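Local structure of secreted in xylem 3 (Fusarium oxysporum, 5OD4) at residues Y4-F7 against P8-T12. The protein is a fungal effector with a beta-sandwich fold that probably suppresses plant immunity, although its molecular function is not established. Numbering follows the deposited sequence.
Sequences YCVF and PGRRT. With EDO (1,2-ethanediol), chain B.
V6 and R10 meet twice, through backbone and side chains, across a turn with a cis peptide bond before P8. The amide N of R10 donates to V6 O at 2.9 Å, nearly straight at 171° and in the carbonyl plane; this i+4 to i bond closes an alpha-turn. Proline suits the bend because it tolerates the cis form better than other residues.

Nonpolar contacts pack the side chains together at the surface. The CG2 branch of V6, anti to its own N, lies 3.7 Å from R10 CD and covers one face of the guanidinium toward its rim; the long, extended arginine offers methylenes to the valine while its charged end stays at the surface. The flat F7 ring offers two faces to methyls: V6 CG1 sits over the centre of one, and threonine supplies CG2 of T12 to the opposite face, a CH-pi contact 4.2 Å from the centroid. F7 CG lies beside the backbone N (chi1 -56°), which helps bring the CD1 edge to R10 O, in the ring plane at 3.3 Å.

Apart from the turn, Y4 OH shares a 2.6 Å hydrogen bond with O1 of an ethanediol, most likely picked up during crystallisation.

The turn precedes strand 17-21 and lies on one sheet of the sandwich: C5 is disulfide-bonded to C95, the E80 carboxylate of strand 77-85 accepts hydrogen bonds from V6 N (at OE2) and F7 N (at OE1), and F7 and T12 rest on T124 of strand 119-127.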
ATOM      1  N   TYR A   4      11.652  -6.933   2.886  1.00  9.29           N
ATOM      2  CA  TYR A   4      12.556  -5.977   3.490  1.00  8.65           C
ATOM      3  C   TYR A   4      11.924  -4.585   3.384  1.00  8.01           C
ATOM      4  O   TYR A   4      11.575  -4.163   2.289  1.00  9.72           O
ATOM      5  CB  TYR A   4      13.870  -5.993   2.724  1.00  9.39           C
ATOM      6  CG  TYR A   4      14.912  -5.004   3.195  1.00  9.45           C
ATOM      7  CD1 TYR A   4      14.861  -3.637   2.838  1.00  9.76           C
ATOM      8  CD2 TYR A   4      15.940  -5.377   4.039  1.00 11.21           C
ATOM      9  CE1 TYR A   4      15.780  -2.713   3.285  1.00 11.09           C
ATOM     10  CE2 TYR A   4      16.870  -4.437   4.484  1.00 12.79           C
ATOM     11  CZ  TYR A   4      16.790  -3.115   4.092  1.00 11.86           C
ATOM     12  OH  TYR A   4      17.682  -2.161   4.509  1.00 14.99           O
ATOM     13  N   CYS A   5      11.822  -3.890   4.515  1.00  7.20           N
ATOM     14  CA  CYS A   5      11.225  -2.554   4.539  1.00  7.36           C
ATOM     15  C   CYS A   5      12.296  -1.563   4.976  1.00  7.35           C
ATOM     16  O   CYS A   5      12.844  -1.675   6.069  1.00  8.09           O
ATOM     17  CB  CYS A   5      10.047  -2.516   5.507  1.00  8.46           C
ATOM     18  SG  CYS A   5       8.502  -3.224   4.939  1.00  9.57           S
ATOM     19  N   VAL A   6      12.578  -0.582   4.120  1.00  7.33           N
ATOM     20  CA  VAL A   6      13.537   0.455   4.462  1.00  7.89           C
ATOM     21  C   VAL A   6      12.938   1.478   5.429  1.00  7.38           C
ATOM     22  O   VAL A   6      13.697   2.156   6.143  1.00  8.89           O
ATOM     23  CB  VAL A   6      14.161   1.086   3.208  1.00  9.06           C
ATOM     24  CG1 VAL A   6      13.240   2.116   2.597  1.00 10.05           C
ATOM     25  CG2 VAL A   6      15.543   1.643   3.512  1.00 11.71           C
ATOM     26  N   PHE A   7      11.606   1.610   5.457  1.00  7.63           N
ATOM     27  CA  PHE A   7      10.919   2.516   6.367  1.00  7.99           C
ATOM     28  C   PHE A   7      10.252   1.667   7.457  1.00  8.01           C
ATOM     29  O   PHE A   7       9.716   0.603   7.132  1.00  8.88           O
ATOM     30  CB  PHE A   7       9.836   3.288   5.619  1.00  9.13           C
ATOM     31  CG  PHE A   7      10.339   4.036   4.420  1.00  9.73           C
ATOM     32  CD1 PHE A   7      11.198   5.135   4.572  1.00 11.19           C
ATOM     33  CD2 PHE A   7      10.002   3.630   3.128  1.00 10.99           C
ATOM     34  CE1 PHE A   7      11.652   5.835   3.463  1.00 12.40           C
ATOM     35  CE2 PHE A   7      10.471   4.320   2.024  1.00 13.00           C
ATOM     36  CZ  PHE A   7      11.299   5.423   2.186  1.00 13.38           C
ATOM     37  N   PRO A   8      10.252   2.092   8.717  1.00  9.00           N
ATOM     38  CA  PRO A   8      10.627   3.426   9.212  1.00  9.68           C
ATOM     39  C   PRO A   8      12.074   3.541   9.651  1.00  9.83           C
ATOM     40  O   PRO A   8      12.427   4.537  10.315  1.00 11.81           O
ATOM     41  CB  PRO A   8       9.680   3.615  10.413  1.00 11.82           C
ATOM     42  CG  PRO A   8       9.539   2.216  10.941  1.00 12.70           C
ATOM     43  CD  PRO A   8       9.439   1.364   9.720  1.00 10.20           C
ATOM     44  N   GLY A   9      12.929   2.577   9.311  1.00  9.03           N
ATOM     45  CA  GLY A   9      14.338   2.759   9.641  1.00  9.77           C
ATOM     46  C   GLY A   9      14.914   4.056   9.103  1.00  9.77           C
ATOM     47  O   GLY A   9      15.650   4.753   9.822  1.00 12.06           O
ATOM     48  N   ARG A  10      14.603   4.342   7.845  1.00  8.81           N
ATOM     49  CA  ARG A  10      14.836   5.644   7.261  1.00  8.90           C
ATOM     50  C   ARG A  10      13.594   6.518   7.401  1.00  8.64           C
ATOM     51  O   ARG A  10      12.474   6.025   7.497  1.00 10.61           O
ATOM     52  CB  ARG A  10      15.182   5.536   5.794  1.00  8.94           C
ATOM     53  CG  ARG A  10      16.565   4.982   5.502  1.00  9.41           C
ATOM     54  CD  ARG A  10      16.879   5.107   4.028  1.00  9.65           C
ATOM     55  NE  ARG A  10      18.125   4.458   3.633  1.00  9.45           N
ATOM     56  CZ  ARG A  10      18.423   4.183   2.371  1.00  9.58           C
ATOM     57  NH1 ARG A  10      17.592   4.491   1.392  1.00 11.08           N
ATOM     58  NH2 ARG A  10      19.587   3.597   2.088  1.00 11.33           N
ATOM     59  N   ARG A  11      13.828   7.826   7.365  1.00  9.27           N
ATOM     60  CA  ARG A  11      12.798   8.850   7.313  1.00  9.91           C
ATOM     61  C   ARG A  11      12.242   9.038   5.923  1.00  8.70           C
ATOM     62  O   ARG A  11      12.962   8.871   4.951  1.00 10.75           O
ATOM     63  CB  ARG A  11      13.397  10.221   7.774  1.00 11.83           C
ATOM     64  CG  ARG A  11      13.738  10.241   9.255  1.00 15.43           C
ATOM     65  CD  ARG A  11      13.993  11.644   9.747  1.00 18.76           C
ATOM     66  NE  ARG A  11      13.112  12.581   9.086  1.00 23.74           N
ATOM     67  CZ  ARG A  11      13.406  13.814   8.691  1.00 24.45           C
ATOM     68  NH1 ARG A  11      14.567  14.414   8.984  1.00 23.89           N
ATOM     69  NH2 ARG A  11      12.471  14.458   8.025  1.00 28.16           N
ATOM     70  N   THR A  12      10.993   9.451   5.836  1.00  8.90           N
ATOM     71  CA  THR A  12      10.381   9.782   4.579  1.00  8.88           C
ATOM     72  C   THR A  12      10.616  11.222   4.144  1.00  8.61           C
ATOM     73  O   THR A  12      10.859  12.115   4.963  1.00 10.95           O
ATOM     74  CB  THR A  12       8.889   9.447   4.612  1.00 12.33           C
ATOM     75  OG1 THR A  12       8.331  10.139   5.699  1.00 14.56           O
ATOM     76  CG2 THR A  12       8.624   7.940   4.762  1.00 15.22           C
TER
HETATM   77  C1  EDO B 201      20.540  -3.380   6.698  1.00 19.77           C
HETATM   78  O1  EDO B 201      19.942  -2.915   5.467  1.00 15.69           O
HETATM   79  C2  EDO B 201      20.872  -4.863   6.683  1.00 18.28           C
HETATM   80  O2  EDO B 201      19.720  -5.599   6.350  1.00 14.02           O